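Hypothetical protein (Staphylococcus aureus subsp. aureus, PDB 2ETS) is of unknown function but belongs to the bacterial DUF1798 family, whose structurally characterised representatives adopt a four-helical bundle fold. Local coordinates at residues A[29-34]-A[101-106]; A[76-81]-A[111-116]; A[90-93]-A[97-100]. All coordinates share one frame; numbering follows the deposited sequence.

Contact 1 of 3, residues A[29-34]-A[101-106]; sequences QNFENV and KLFIEK
Two phenylalanines stacked in the interior of a four-helix bundle, F31 on helix 12-37 and F103 on helix 100-120, join the first and last long helices of the chain. The rings form an offset stack, with centroids 4.3 Å apart and planes tilted by 17°. Each presents one face to the other, displaced toward the rim, so that F103 CD2 lies over the face of F31 and F31 CG over that of F103. The shift brings the root of one side chain beneath the far part of the other ring: F31 CB is 3.5 Å from F103 CE2 and 3.7 Å from F103 CZ. At the other end of the overlap, F31 CD1 stands 4.0 Å from F103 CG. The two side chains therefore lie alongside each other, pointing opposite ways, and contact between CB and ring adds to the overlap.

In the bundle these helices run in roughly opposite directions here, at a marked incline, their backbones closest at F31 and F103, whose CA atoms are 8.6 Å apart. Both phenylalanines hold CG anti to the backbone N (chi1 171° for F31 and -177° for F103), which extends each ring from its own helix into the space between the two. I104 joins from beside the stack. Its CD1 approaches F31 CE2 obliquely, at 4.4 Å, and lies in the plane of the F103 ring at its edge.

No hydrogen bond links the two segments, and the contact is apolar. T98, in the loop before helix 100-120, packs against both rings, while L89 and E92 of helix 76-92 also touch F103. On the more exposed flank, E32 forms a salt bridge with R100 at the start of the last helix.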
loop_
_atom_site.group_PDB
_atom_site.type_symbol
_atom_site.label_atom_id
_atom_site.label_comp_id
_atom_site.label_asym_id
_atom_site.label_seq_id
_atom_site.Cartn_x
_atom_site.Cartn_y
_atom_site.Cartn_z
ATOM N N GLN A 29 8.997 -1.057 7.590
ATOM C CA GLN A 29 9.855 -0.568 8.674
ATOM C C GLN A 29 9.053 -0.361 9.955
ATOM O O GLN A 29 9.532 -0.674 11.022
ATOM C CB GLN A 29 10.611 0.701 8.280
ATOM C CG GLN A 29 12.159 0.557 8.225
ATOM C CD GLN A 29 12.763 -0.317 9.372
ATOM O OE1 GLN A 29 12.676 0.025 10.564
ATOM N NE2 GLN A 29 13.370 -1.448 8.995
ATOM N N ASN A 30 7.810 0.106 9.826
ATOM C CA ASN A 30 6.933 0.302 10.971
ATOM C C ASN A 30 6.627 -1.031 11.665
ATOM O O ASN A 30 6.636 -1.154 12.893
ATOM C CB ASN A 30 5.637 0.973 10.509
ATOM C CG ASN A 30 5.773 2.494 10.408
ATOM O OD1 ASN A 30 5.929 3.155 11.410
ATOM N ND2 ASN A 30 5.745 3.035 9.196
ATOM N N PHE A 31 6.365 -2.035 10.859
ATOM C CA PHE A 31 6.070 -3.350 11.373
ATOM C C PHE A 31 7.298 -3.864 12.133
ATOM O O PHE A 31 7.175 -4.403 13.229
ATOM C CB PHE A 31 5.680 -4.273 10.219
ATOM C CG PHE A 31 5.552 -5.716 10.612
ATOM C CD1 PHE A 31 4.443 -6.154 11.330
ATOM C CD2 PHE A 31 6.532 -6.634 10.263
ATOM C CE1 PHE A 31 4.301 -7.482 11.679
ATOM C CE2 PHE A 31 6.392 -7.977 10.616
ATOM C CZ PHE A 31 5.261 -8.403 11.323
ATOM N N GLU A 32 8.478 -3.687 11.554
ATOM C CA GLU A 32 9.726 -4.069 12.222
ATOM C C GLU A 32 9.925 -3.339 13.529
ATOM O O GLU A 32 10.470 -3.909 14.468
ATOM C CB GLU A 32 10.950 -3.838 11.328
ATOM C CG GLU A 32 11.079 -4.827 10.189
ATOM C CD GLU A 32 11.128 -6.297 10.624
ATOM O OE1 GLU A 32 11.690 -6.632 11.696
ATOM O OE2 GLU A 32 10.624 -7.127 9.849
ATOM N N ASN A 33 9.499 -2.083 13.579
ATOM C CA ASN A 33 9.655 -1.312 14.799
ATOM C C ASN A 33 8.709 -1.794 15.898
ATOM O O ASN A 33 9.172 -2.022 17.006
ATOM C CB ASN A 33 9.527 0.190 14.525
ATOM C CG ASN A 33 10.754 0.769 13.797
ATOM O OD1 ASN A 33 10.800 1.961 13.510
ATOM N ND2 ASN A 33 11.742 -0.071 13.506
ATOM N N VAL A 34 7.419 -2.008 15.587
ATOM C CA VAL A 34 6.478 -2.485 16.630
ATOM C C VAL A 34 6.855 -3.888 17.124
ATOM O O VAL A 34 6.618 -4.236 18.278
ATOM C CB VAL A 34 4.936 -2.419 16.219
ATOM C CG1 VAL A 34 4.578 -1.024 15.749
ATOM C CG2 VAL A 34 4.555 -3.449 15.163
ATOM N N LYS A 101 4.218 -13.796 9.261
ATOM C CA LYS A 101 3.955 -14.662 8.142
ATOM C C LYS A 101 2.942 -14.015 7.170
ATOM O O LYS A 101 3.194 -13.919 5.972
ATOM C CB LYS A 101 3.484 -16.023 8.688
ATOM C CG LYS A 101 2.985 -16.998 7.650
ATOM C CD LYS A 101 2.677 -18.359 8.299
ATOM C CE LYS A 101 1.452 -19.053 7.690
ATOM N NZ LYS A 101 1.596 -19.300 6.222
ATOM N N LEU A 102 1.832 -13.533 7.698
ATOM C CA LEU A 102 0.722 -13.057 6.853
ATOM C C LEU A 102 0.998 -11.638 6.337
ATOM O O LEU A 102 0.665 -11.318 5.207
ATOM C CB LEU A 102 -0.598 -13.090 7.627
ATOM C CG LEU A 102 -1.088 -14.464 8.113
ATOM C CD1 LEU A 102 -2.386 -14.304 8.903
ATOM C CD2 LEU A 102 -1.281 -15.453 6.991
ATOM N N PHE A 103 1.613 -10.817 7.187
ATOM C CA PHE A 103 1.984 -9.442 6.846
ATOM C C PHE A 103 3.003 -9.394 5.716
ATOM O O PHE A 103 2.819 -8.681 4.724
ATOM C CB PHE A 103 2.511 -8.702 8.072
ATOM C CG PHE A 103 2.840 -7.253 7.805
ATOM C CD1 PHE A 103 1.862 -6.312 7.853
ATOM C CD2 PHE A 103 4.119 -6.866 7.439
ATOM C CE1 PHE A 103 2.148 -4.990 7.582
ATOM C CE2 PHE A 103 4.422 -5.561 7.187
ATOM C CZ PHE A 103 3.453 -4.619 7.249
ATOM N N ILE A 104 4.045 -10.201 5.825
ATOM C CA ILE A 104 5.103 -10.193 4.829
ATOM C C ILE A 104 4.651 -10.804 3.492
ATOM O O ILE A 104 4.961 -10.301 2.429
ATOM C CB ILE A 104 6.338 -10.907 5.385
ATOM C CG1 ILE A 104 6.875 -10.136 6.614
ATOM C CG2 ILE A 104 7.427 -11.060 4.318
ATOM C CD1 ILE A 104 7.249 -8.702 6.372
ATOM N N GLU A 105 3.881 -11.863 3.549
ATOM C CA GLU A 105 3.275 -12.375 2.355
ATOM C C GLU A 105 2.401 -11.352 1.611
ATOM O O GLU A 105 2.513 -11.195 0.395
ATOM C CB GLU A 105 2.506 -13.608 2.755
ATOM C CG GLU A 105 1.504 -14.166 1.794
ATOM C CD GLU A 105 0.917 -15.430 2.412
ATOM O OE1 GLU A 105 -0.115 -15.331 3.145
ATOM O OE2 GLU A 105 1.582 -16.483 2.260
ATOM N N LYS A 106 1.534 -10.670 2.338
ATOM C CA LYS A 106 0.699 -9.648 1.744
ATOM C C LYS A 106 1.534 -8.457 1.206
ATOM O O LYS A 106 1.325 -7.990 0.108
ATOM C CB LYS A 106 -0.282 -9.157 2.777
ATOM C CG LYS A 106 -1.294 -8.141 2.244
ATOM C CD LYS A 106 -2.211 -7.636 3.383
ATOM C CE LYS A 106 -3.224 -8.656 3.839
ATOM N NZ LYS A 106 -3.645 -8.224 5.276
#

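Contact 2 of 3, residues A[76-81]-A[111-116]; sequences SRKFEL and QYDLQN
Helical segments 76-81 and 111-116 run antiparallel and come nearest at K78 and D113, whose CA atoms are 8.7 Å apart. The gap is spanned mostly by the lysine, and the direct contact is a salt bridge between these two residues. K78 NZ donates to D113 OD1 at 3.0 Å, meeting that oxygen on its syn side, 16° out of the carboxylate plane. The second bond from NZ, to D113 OD2, is weak at 3.4 Å, so the ammonium group is shared unevenly between the two oxygens. The lysine end comes in transversely to the aspartate side chain.

The K78 chain does not extend straight across. It bends at chi2 (-82°) and again at chi3 (-68°), which brings NZ close enough to its own backbone for one water to bind both. That water accepts from K78 NZ and donates to K78 O, and it gives its other hydrogen to D113 OD2 at 2.7 Å. The less favourably met carboxylate oxygen therefore gains a short bond from the solvent molecule, and both oxygens of the buried aspartate are engaged. D113 OD1 also lies at the edge of the Y112 ring, in its plane. The nearby positive charge would be expected to favour the ionised form of D113.

M74, in the loop ahead of helix 76-92, packs on D113, and N75 OD1 is hydrogen-bonded to K78 N. The arrangement is a water-assisted interhelical salt bridge between antiparallel neighbours in a four-helix bundle, here linking the beginning of helix 76-92 to the later part of helix 100-120.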
loop_
_atom_site.group_PDB
_atom_site.type_symbol
_atom_site.label_atom_id
_atom_site.label_comp_id
_atom_site.label_asym_id
_atom_site.label_seq_id
_atom_site.Cartn_x
_atom_site.Cartn_y
_atom_site.Cartn_z
ATOM N N SER A 76 -9.980 -5.500 -13.022
ATOM C CA SER A 76 -10.810 -4.762 -12.051
ATOM C C SER A 76 -10.743 -5.374 -10.647
ATOM O O SER A 76 -10.527 -4.651 -9.663
ATOM C CB SER A 76 -12.278 -4.717 -12.540
ATOM O OG SER A 76 -13.101 -4.114 -11.555
ATOM N N ARG A 77 -10.908 -6.704 -10.570
ATOM C CA ARG A 77 -10.803 -7.435 -9.304
ATOM C C ARG A 77 -9.430 -7.252 -8.623
ATOM O O ARG A 77 -9.365 -6.892 -7.458
ATOM C CB ARG A 77 -11.059 -8.917 -9.501
ATOM C CG ARG A 77 -11.379 -9.634 -8.171
ATOM C CD ARG A 77 -11.759 -11.089 -8.388
ATOM N NE ARG A 77 -10.547 -11.773 -8.742
ATOM C CZ ARG A 77 -9.721 -12.380 -7.896
ATOM N NH1 ARG A 77 -9.981 -12.512 -6.596
ATOM N NH2 ARG A 77 -8.617 -12.898 -8.386
ATOM N N LYS A 78 -8.351 -7.484 -9.368
ATOM C CA LYS A 78 -6.986 -7.349 -8.863
ATOM C C LYS A 78 -6.715 -5.923 -8.372
ATOM O O LYS A 78 -6.043 -5.728 -7.381
ATOM C CB LYS A 78 -5.964 -7.727 -9.951
ATOM C CG LYS A 78 -5.789 -9.250 -10.225
ATOM C CD LYS A 78 -4.834 -9.958 -9.235
ATOM C CE LYS A 78 -3.346 -9.471 -9.425
ATOM N NZ LYS A 78 -2.462 -9.808 -8.252
ATOM N N PHE A 79 -7.260 -4.924 -9.055
ATOM C CA PHE A 79 -7.119 -3.548 -8.612
ATOM C C PHE A 79 -7.807 -3.316 -7.253
ATOM O O PHE A 79 -7.253 -2.640 -6.376
ATOM C CB PHE A 79 -7.659 -2.604 -9.680
ATOM C CG PHE A 79 -7.529 -1.139 -9.350
ATOM C CD1 PHE A 79 -6.343 -0.453 -9.616
ATOM C CD2 PHE A 79 -8.620 -0.425 -8.854
ATOM C CE1 PHE A 79 -6.233 0.928 -9.361
ATOM C CE2 PHE A 79 -8.516 0.964 -8.580
ATOM C CZ PHE A 79 -7.316 1.638 -8.843
ATOM N N GLU A 80 -8.985 -3.888 -7.061
ATOM C CA GLU A 80 -9.691 -3.756 -5.776
ATOM C C GLU A 80 -8.981 -4.485 -4.632
ATOM O O GLU A 80 -8.914 -3.985 -3.505
ATOM C CB GLU A 80 -11.139 -4.223 -5.866
ATOM C CG GLU A 80 -12.029 -3.422 -6.856
ATOM C CD GLU A 80 -12.130 -1.914 -6.521
ATOM O OE1 GLU A 80 -12.226 -1.556 -5.328
ATOM O OE2 GLU A 80 -12.100 -1.085 -7.459
ATOM N N LEU A 81 -8.430 -5.650 -4.912
ATOM C CA LEU A 81 -7.664 -6.342 -3.871
ATOM C C LEU A 81 -6.404 -5.623 -3.495
ATOM O O LEU A 81 -6.031 -5.614 -2.339
ATOM C CB LEU A 81 -7.344 -7.764 -4.300
ATOM C CG LEU A 81 -8.634 -8.549 -4.554
ATOM C CD1 LEU A 81 -8.296 -10.008 -4.890
ATOM C CD2 LEU A 81 -9.596 -8.469 -3.361
ATOM N N GLN A 111 3.908 -5.321 -3.324
ATOM C CA GLN A 111 5.085 -4.781 -4.044
ATOM C C GLN A 111 5.099 -5.402 -5.428
ATOM O O GLN A 111 5.400 -4.710 -6.413
ATOM C CB GLN A 111 6.427 -5.014 -3.296
ATOM C CG GLN A 111 6.417 -4.425 -1.866
ATOM C CD GLN A 111 7.675 -4.702 -1.006
ATOM O OE1 GLN A 111 8.111 -5.867 -0.833
ATOM N NE2 GLN A 111 8.252 -3.612 -0.439
ATOM N N TYR A 112 4.705 -6.682 -5.528
ATOM C CA TYR A 112 4.690 -7.320 -6.836
ATOM C C TYR A 112 3.703 -6.617 -7.808
ATOM O O TYR A 112 4.062 -6.215 -8.916
ATOM C CB TYR A 112 4.436 -8.831 -6.716
ATOM C CG TYR A 112 4.235 -9.474 -8.040
ATOM C CD1 TYR A 112 2.974 -9.488 -8.637
ATOM C CD2 TYR A 112 5.301 -10.043 -8.726
ATOM C CE1 TYR A 112 2.784 -10.054 -9.891
ATOM C CE2 TYR A 112 5.113 -10.622 -9.987
ATOM C CZ TYR A 112 3.862 -10.612 -10.557
ATOM O OH TYR A 112 3.668 -11.152 -11.807
ATOM N N ASP A 113 2.475 -6.429 -7.372
ATOM C CA ASP A 113 1.497 -5.693 -8.166
ATOM C C ASP A 113 1.922 -4.270 -8.527
ATOM O O ASP A 113 1.731 -3.800 -9.652
ATOM C CB ASP A 113 0.208 -5.614 -7.385
ATOM C CG ASP A 113 -0.540 -6.948 -7.348
ATOM O OD1 ASP A 113 -0.223 -7.857 -8.164
ATOM O OD2 ASP A 113 -1.459 -7.058 -6.504
ATOM N N LEU A 114 2.440 -3.563 -7.534
ATOM C CA LEU A 114 2.888 -2.188 -7.725
ATOM C C LEU A 114 3.966 -2.071 -8.798
ATOM O O LEU A 114 3.954 -1.136 -9.599
ATOM C CB LEU A 114 3.399 -1.622 -6.398
ATOM C CG LEU A 114 2.298 -1.284 -5.382
ATOM C CD1 LEU A 114 2.933 -0.800 -4.110
ATOM C CD2 LEU A 114 1.328 -0.217 -5.906
ATOM N N GLN A 115 4.891 -3.026 -8.822
ATOM C CA GLN A 115 5.921 -3.025 -9.851
ATOM C C GLN A 115 5.343 -3.213 -11.245
ATOM O O GLN A 115 5.823 -2.589 -12.197
ATOM C CB GLN A 115 6.959 -4.119 -9.598
ATOM C CG GLN A 115 7.956 -3.798 -8.548
ATOM C CD GLN A 115 8.804 -2.559 -8.900
ATOM O OE1 GLN A 115 9.060 -1.726 -8.030
ATOM N NE2 GLN A 115 9.190 -2.419 -10.180
ATOM N N ASN A 116 4.350 -4.095 -11.376
ATOM C CA ASN A 116 3.738 -4.370 -12.657
ATOM C C ASN A 116 3.006 -3.142 -13.163
ATOM O O ASN A 116 2.949 -2.872 -14.375
ATOM C CB ASN A 116 2.754 -5.546 -12.557
ATOM C CG ASN A 116 3.451 -6.898 -12.490
ATOM O OD1 ASN A 116 4.590 -7.056 -12.933
ATOM N ND2 ASN A 116 2.761 -7.878 -11.949
HETATM O O HOH W 1 -4.051 -7.671 -6.535
#

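Contact 3 of 3, residues A[90-93]-A[97-100]; sequences SVEC and RTSR
T98 and E92 meet across the connection between helices 76-92 and 100-120; the polar link is one short hydrogen bond, from T98 OG1 to E92 O at 2.6 Å. The hydroxyl approaches with a C=O...O angle of 126° and a tilt of 17° from the carbonyl plane, so a loop side chain takes up a carbonyl in the last turn of helix 76-92. F95 O lies close enough for a weak second bond, which would have to share the single hydroxyl hydrogen.

The apolar part is small and centres on the same pair. A chi1 of -67° turns OG1 away from the threonine's own carbonyl carbon and toward E92 O, and the methyl CG2 comes to 4.0 Å from E92 CB. F31 and F103, from helices 12-37 and 100-120, pack against T98 as well.

Charged and capping interactions flank the pair. E92 is extended beyond CG, and its OE1 makes a long, weak ion pair with K106 of the next helix. The T98 carbonyl accepts from K35 NZ, and S99, at the N-cap position, bonds through OG to the backbone N of L102.

Together these features describe an interhelical turn of an antiparallel bundle, in which a threonine binds a carbonyl near the C-terminal end of one helix and the following serine caps the start of the next.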
loop_
_atom_site.group_PDB
_atom_site.type_symbol
_atom_site.label_atom_id
_atom_site.label_comp_id
_atom_site.label_asym_id
_atom_site.label_seq_id
_atom_site.Cartn_x
_atom_site.Cartn_y
_atom_site.Cartn_z
ATOM N N SER A 90 -1.480 -0.764 5.919
ATOM C CA SER A 90 -1.275 0.557 6.481
ATOM C C SER A 90 -1.725 0.586 7.953
ATOM O O SER A 90 -1.183 1.335 8.728
ATOM C CB SER A 90 -2.028 1.606 5.701
ATOM O OG SER A 90 -3.416 1.562 5.989
ATOM N N VAL A 91 -2.660 -0.298 8.320
ATOM C CA VAL A 91 -3.105 -0.475 9.704
ATOM C C VAL A 91 -2.287 -1.532 10.462
ATOM O O VAL A 91 -1.818 -1.302 11.608
ATOM C CB VAL A 91 -4.589 -0.910 9.742
ATOM C CG1 VAL A 91 -4.936 -1.424 11.122
ATOM C CG2 VAL A 91 -5.455 0.248 9.396
ATOM N N GLU A 92 -2.063 -2.668 9.806
ATOM C CA GLU A 92 -1.473 -3.817 10.490
ATOM C C GLU A 92 -0.029 -3.573 10.922
ATOM O O GLU A 92 0.467 -4.204 11.881
ATOM C CB GLU A 92 -1.591 -5.068 9.630
ATOM C CG GLU A 92 -3.013 -5.520 9.492
ATOM C CD GLU A 92 -3.182 -6.651 8.487
ATOM O OE1 GLU A 92 -2.184 -7.202 7.984
ATOM O OE2 GLU A 92 -4.344 -6.984 8.228
ATOM N N CYS A 93 0.624 -2.621 10.267
ATOM C CA CYS A 93 2.039 -2.414 10.484
ATOM C C CYS A 93 2.302 -1.701 11.818
ATOM O O CYS A 93 3.466 -1.536 12.242
ATOM C CB CYS A 93 2.647 -1.666 9.297
ATOM S SG CYS A 93 2.142 0.094 9.218
ATOM N N ARG A 97 0.975 -7.449 17.523
ATOM C CA ARG A 97 0.380 -8.759 17.407
ATOM C C ARG A 97 0.197 -9.169 15.939
ATOM O O ARG A 97 -0.097 -10.309 15.648
ATOM C CB ARG A 97 -0.941 -8.836 18.195
ATOM N N THR A 98 0.429 -8.270 14.996
ATOM C CA THR A 98 0.309 -8.655 13.585
ATOM C C THR A 98 1.254 -9.842 13.256
ATOM O O THR A 98 2.477 -9.826 13.560
ATOM C CB THR A 98 0.615 -7.455 12.671
ATOM O OG1 THR A 98 -0.411 -6.450 12.827
ATOM C CG2 THR A 98 0.758 -7.883 11.235
ATOM N N SER A 99 0.702 -10.849 12.593
ATOM C CA SER A 99 1.478 -12.016 12.149
ATOM C C SER A 99 2.536 -11.706 11.096
ATOM O O SER A 99 2.220 -11.242 10.009
ATOM C CB SER A 99 0.530 -13.063 11.540
ATOM O OG SER A 99 1.275 -14.056 10.852
ATOM N N ARG A 100 3.789 -12.019 11.386
ATOM C CA ARG A 100 4.865 -11.778 10.415
ATOM C C ARG A 100 4.627 -12.544 9.111
ATOM O O ARG A 100 4.835 -12.028 8.021
ATOM C CB ARG A 100 6.199 -12.204 10.989
ATOM C CG ARG A 100 7.338 -12.060 9.994
ATOM C CD ARG A 100 8.689 -12.290 10.652
ATOM N NE ARG A 100 8.955 -11.323 11.717
ATOM C CZ ARG A 100 9.507 -10.117 11.551
ATOM N NH1 ARG A 100 9.842 -9.700 10.332
ATOM N NH2 ARG A 100 9.716 -9.315 12.612
#

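How the contacts relate
From the N terminus, helix 12-37 supplies the first half of contact 1, whose partner comes only after helices 43-63, 65-68 and 76-92, so this pairing closes the widest loop. Contact 2 opens at the start of helix 76-92, within that loop, and closes farther along helix 100-120, beyond contact 1; the two therefore cross. Contact 3 closes the short turn joining helices 76-92 and 100-120 and lies within the spans of both others. Contacts 1 and 3 touch, their centres about 6 Å apart, whereas the centre of contact 2 is about 19 Å from that of contact 1. Helix 100-120 is thereby tied to helix 12-37 near one end and to helix 76-92 toward the other.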